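Local coordinates for protein endonuclease V isoform X2 (Ciona intestinalis, PDB 6OZI) that probably cleaves inosine-containing nucleic acids, chiefly RNA as in eukaryotic endonuclease V, by metal-dependent hydrolysis, at residues L32-V43 with V54-Y62. The protein carries 1 engineered substitution. Numbering follows the deposited sequence.
With nucleotides of chain C.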
loop_
_atom_site.group_PDB
_atom_site.type_symbol
_atom_site.label_atom_id
_atom_site.label_comp_id
_atom_site.label_asym_id
_atom_site.label_seq_id
_atom_site.Cartn_x
_atom_site.Cartn_y
_atom_site.Cartn_z
ATOM N N LEU A 32 3.881 -15.244 -31.694
ATOM C CA LEU A 32 3.167 -15.458 -30.442
ATOM C C LEU A 32 3.044 -16.939 -30.113
ATOM O O LEU A 32 3.062 -17.319 -28.937
ATOM C CB LEU A 32 1.779 -14.817 -30.517
ATOM C CG LEU A 32 0.933 -14.843 -29.240
ATOM C CD1 LEU A 32 1.564 -13.991 -28.169
ATOM C CD2 LEU A 32 -0.491 -14.383 -29.514
ATOM N N SER A 33 2.927 -17.786 -31.135
ATOM C CA SER A 33 2.765 -19.219 -30.913
ATOM C C SER A 33 3.982 -19.842 -30.243
ATOM O O SER A 33 3.862 -20.914 -29.641
ATOM C CB SER A 33 2.479 -19.924 -32.243
ATOM O OG SER A 33 3.447 -19.581 -33.218
ATOM N N LYS A 34 5.141 -19.196 -30.329
ATOM C CA LYS A 34 6.356 -19.718 -29.720
ATOM C C LYS A 34 6.498 -19.361 -28.243
ATOM O O LYS A 34 7.401 -19.880 -27.580
ATOM C CB LYS A 34 7.580 -19.212 -30.489
ATOM C CG LYS A 34 7.776 -19.893 -31.843
ATOM C CD LYS A 34 9.087 -19.474 -32.467
ATOM C CE LYS A 34 9.438 -20.347 -33.655
ATOM N NZ LYS A 34 10.843 -20.103 -34.091
ATOM N N VAL A 35 5.643 -18.495 -27.710
ATOM C CA VAL A 35 5.763 -18.078 -26.316
ATOM C C VAL A 35 5.215 -19.177 -25.414
ATOM O O VAL A 35 4.007 -19.430 -25.390
ATOM C CB VAL A 35 5.047 -16.750 -26.060
ATOM C CG1 VAL A 35 5.251 -16.332 -24.612
ATOM C CG2 VAL A 35 5.573 -15.686 -27.011
ATOM N N LYS A 36 6.107 -19.841 -24.682
ATOM C CA LYS A 36 5.732 -20.790 -23.642
ATOM C C LYS A 36 5.958 -20.246 -22.241
ATOM O O LYS A 36 5.273 -20.667 -21.306
ATOM C CB LYS A 36 6.516 -22.100 -23.797
ATOM C CG LYS A 36 6.583 -22.621 -25.226
ATOM C CD LYS A 36 5.207 -22.903 -25.807
ATOM C CE LYS A 36 5.303 -23.304 -27.267
ATOM N NZ LYS A 36 3.975 -23.250 -27.933
ATOM N N TYR A 37 6.916 -19.334 -22.077
ATOM C CA TYR A 37 7.170 -18.673 -20.808
ATOM C C TYR A 37 7.460 -17.203 -21.062
ATOM O O TYR A 37 8.043 -16.841 -22.087
ATOM C CB TYR A 37 8.356 -19.292 -20.062
ATOM C CG TYR A 37 8.196 -20.757 -19.741
ATOM C CD1 TYR A 37 7.426 -21.178 -18.660
ATOM C CD2 TYR A 37 8.813 -21.727 -20.525
ATOM C CE1 TYR A 37 7.283 -22.528 -18.369
ATOM C CE2 TYR A 37 8.672 -23.076 -20.240
ATOM C CZ TYR A 37 7.913 -23.466 -19.165
ATOM O OH TYR A 37 7.782 -24.799 -18.883
ATOM N N VAL A 38 7.046 -16.361 -20.115
ATOM C CA VAL A 38 7.340 -14.933 -20.123
ATOM C C VAL A 38 8.091 -14.594 -18.844
ATOM O O VAL A 38 7.721 -15.049 -17.756
ATOM C CB VAL A 38 6.066 -14.069 -20.230
ATOM C CG1 VAL A 38 6.433 -12.591 -20.240
ATOM C CG2 VAL A 38 5.265 -14.435 -21.468
ATOM N N GLY A 39 9.138 -13.794 -18.974
ATOM C CA GLY A 39 9.943 -13.385 -17.844
ATOM C C GLY A 39 9.580 -11.999 -17.339
ATOM O O GLY A 39 9.025 -11.166 -18.067
ATOM N N GLY A 40 9.871 -11.778 -16.056
ATOM C CA GLY A 40 9.800 -10.459 -15.476
ATOM C C GLY A 40 11.079 -10.170 -14.714
ATOM O O GLY A 40 11.826 -11.075 -14.338
ATOM N N PHE A 41 11.331 -8.883 -14.504
ATOM C CA PHE A 41 12.505 -8.455 -13.761
ATOM C C PHE A 41 12.222 -7.086 -13.173
ATOM O O PHE A 41 11.635 -6.234 -13.842
ATOM C CB PHE A 41 13.754 -8.393 -14.642
ATOM C CG PHE A 41 14.879 -7.605 -14.035
ATOM C CD1 PHE A 41 15.767 -8.203 -13.160
ATOM C CD2 PHE A 41 15.044 -6.261 -14.334
ATOM C CE1 PHE A 41 16.805 -7.479 -12.600
ATOM C CE2 PHE A 41 16.081 -5.529 -13.772
ATOM C CZ PHE A 41 16.963 -6.140 -12.908
ATOM N N ASP A 42 12.650 -6.873 -11.933
ATOM C CA ASP A 42 12.462 -5.569 -11.317
ATOM C C ASP A 42 13.498 -5.375 -10.219
ATOM O O ASP A 42 14.206 -6.306 -9.827
ATOM C CB ASP A 42 11.047 -5.419 -10.768
ATOM C CG ASP A 42 10.593 -3.987 -10.731
ATOM O OD1 ASP A 42 11.353 -3.095 -11.181
ATOM O OD2 ASP A 42 9.464 -3.753 -10.258
ATOM N N VAL A 43 13.576 -4.136 -9.732
ATOM C CA VAL A 43 14.487 -3.747 -8.661
ATOM C C VAL A 43 13.720 -2.927 -7.637
ATOM O O VAL A 43 13.021 -1.972 -7.993
ATOM C CB VAL A 43 15.691 -2.941 -9.190
ATOM C CG1 VAL A 43 16.574 -2.523 -8.052
ATOM C CG2 VAL A 43 16.502 -3.779 -10.177
ATOM N N VAL A 54 17.346 -4.761 -3.932
ATOM C CA VAL A 54 17.036 -6.161 -4.205
ATOM C C VAL A 54 16.514 -6.264 -5.632
ATOM O O VAL A 54 15.552 -5.580 -5.992
ATOM C CB VAL A 54 15.995 -6.728 -3.222
ATOM C CG1 VAL A 54 15.559 -8.113 -3.655
ATOM C CG2 VAL A 54 16.539 -6.746 -1.798
ATOM N N SER A 55 17.152 -7.092 -6.450
ATOM C CA SER A 55 16.630 -7.411 -7.768
ATOM C C SER A 55 15.781 -8.675 -7.692
ATOM O O SER A 55 15.888 -9.466 -6.756
ATOM C CB SER A 55 17.764 -7.589 -8.778
ATOM O OG SER A 55 18.534 -8.744 -8.500
ATOM N N CYS A 56 14.906 -8.845 -8.680
ATOM C CA CYS A 56 14.080 -10.042 -8.764
ATOM C C CYS A 56 13.838 -10.390 -10.223
ATOM O O CYS A 56 13.553 -9.511 -11.045
ATOM C CB CYS A 56 12.730 -9.865 -8.054
ATOM S SG CYS A 56 11.593 -11.282 -8.234
ATOM N N MET A 57 13.947 -11.677 -10.534
ATOM C CA MET A 57 13.586 -12.183 -11.850
ATOM C C MET A 57 12.586 -13.310 -11.651
ATOM O O MET A 57 12.760 -14.149 -10.759
ATOM C CB MET A 57 14.818 -12.665 -12.629
ATOM C CG MET A 57 14.498 -13.304 -13.976
ATOM S SD MET A 57 15.933 -13.442 -15.082
ATOM C CE MET A 57 16.219 -11.731 -15.556
ATOM N N VAL A 58 11.522 -13.301 -12.454
ATOM C CA VAL A 58 10.468 -14.302 -12.381
ATOM C C VAL A 58 10.268 -14.884 -13.770
ATOM O O VAL A 58 10.595 -14.262 -14.782
ATOM C CB VAL A 58 9.136 -13.719 -11.862
ATOM C CG1 VAL A 58 9.259 -13.276 -10.409
ATOM C CG2 VAL A 58 8.697 -12.555 -12.741
ATOM N N VAL A 59 9.741 -16.106 -13.807
ATOM C CA VAL A 59 9.280 -16.720 -15.044
ATOM C C VAL A 59 7.887 -17.281 -14.801
ATOM O O VAL A 59 7.686 -18.070 -13.867
ATOM C CB VAL A 59 10.220 -17.830 -15.552
ATOM C CG1 VAL A 59 9.714 -18.368 -16.885
ATOM C CG2 VAL A 59 11.643 -17.316 -15.705
ATOM N N LEU A 60 6.941 -16.889 -15.655
ATOM C CA LEU A 60 5.564 -17.359 -15.624
ATOM C C LEU A 60 5.266 -18.116 -16.909
ATOM O O LEU A 60 5.760 -17.762 -17.982
ATOM C CB LEU A 60 4.567 -16.198 -15.488
ATOM C CG LEU A 60 4.402 -15.517 -14.127
ATOM C CD1 LEU A 60 5.653 -14.754 -13.714
ATOM C CD2 LEU A 60 3.198 -14.590 -14.149
ATOM N N SER A 61 4.447 -19.158 -16.799
ATOM C CA SER A 61 4.043 -19.885 -17.990
ATOM C C SER A 61 3.126 -19.024 -18.848
ATOM O O SER A 61 2.460 -18.110 -18.359
ATOM C CB SER A 61 3.345 -21.194 -17.622
ATOM O OG SER A 61 2.217 -20.954 -16.799
ATOM N N TYR A 62 3.113 -19.318 -20.143
ATOM C CA TYR A 62 2.246 -18.625 -21.085
ATOM C C TYR A 62 1.428 -19.661 -21.839
ATOM O O TYR A 62 1.990 -20.620 -22.365
ATOM C CB TYR A 62 3.057 -17.774 -22.066
ATOM C CG TYR A 62 2.207 -16.821 -22.882
ATOM C CD1 TYR A 62 1.492 -17.262 -23.989
ATOM C CD2 TYR A 62 2.124 -15.479 -22.541
ATOM C CE1 TYR A 62 0.697 -16.388 -24.726
ATOM C CE2 TYR A 62 1.342 -14.598 -23.267
ATOM C CZ TYR A 62 0.633 -15.057 -24.362
ATOM O OH TYR A 62 -0.136 -14.177 -25.084
ATOM P P DT C 7 8.731 0.004 -10.961
ATOM O OP1 DT C 7 8.609 -1.465 -10.936
ATOM O OP2 DT C 7 7.517 0.823 -11.176
ATOM O "O5'" DT C 7 9.434 0.516 -9.619
ATOM C "C5'" DT C 7 10.595 -0.129 -9.104
ATOM C "C4'" DT C 7 11.054 0.567 -7.838
ATOM O "O4'" DT C 7 11.106 2.004 -8.082
ATOM C "C3'" DT C 7 10.123 0.372 -6.633
ATOM O "O3'" DT C 7 10.868 0.291 -5.443
ATOM C "C2'" DT C 7 9.273 1.631 -6.660
ATOM C "C1'" DT C 7 10.280 2.666 -7.149
ATOM N N1 DT C 7 9.618 3.834 -7.788
ATOM C C2 DT C 7 9.744 5.070 -7.198
ATOM O O2 DT C 7 10.418 5.265 -6.204
ATOM N N3 DT C 7 9.071 6.081 -7.830
ATOM C C4 DT C 7 8.276 5.979 -8.961
ATOM O O4 DT C 7 7.703 6.947 -9.451
ATOM C C5 DT C 7 8.168 4.650 -9.525
ATOM C C7 DT C 7 7.336 4.420 -10.756
ATOM C C6 DT C 7 8.830 3.648 -8.911
#
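Val38 and Leu60 exchange two backbone hydrogen bonds in the antiparallel hairpin of strands 37-45 and 52-61, which belongs to the mixed sheet of this RNase H-like fold. Gly40 with Val58 and Asp42 with Cys56 make the same reciprocal pair of hydrogen bonds, and Tyr62 N adds one more to Lys36 O at 2.8 Å. Tyr62 ties the end of the second strand to the turn before the first. Its CG lies anti to the backbone N (chi1 -168°), which brings the ring against Val35, Val38 and Leu32. CB sits 3.7 Å from Val35 CG1; CG meets the same methyl, which makes a CH-pi contact over one face, 4.0 Å from the ring centroid. CD1 runs past Val35 O, CD2 touches Val38 CG2 at 3.5 Å, and at the tip CZ and OH reach Leu32 CD1, the leucine crossing the tyrosine at about a right angle. With an alanine in place of Tyr62, Val35 CG1, Val38 CG2 and Leu32 CD1 would probably lose their common partner, and a gap would be likely to open between the 3-10 turn and the hairpin. On the sheet face of Phe41 and Met57, helix 86-104 covers the hairpin; Phe94 meets the Phe41 ring edge-to-face, while Phe41 CD1 lies 3.3 Å from Cys56 O. The other face carries Val58, whose CG2 fits against Gly40, where a CB would clash with it. Asp42, on this same face, turns its carboxylate to the bound DNA: OD2 accepts a hydrogen bond from ND2 of the engineered Asn233 and lies 2.5 Å from OP1 of DT7 of chain C, while OD1 takes a weak bond from Val43 N at 2.9 Å.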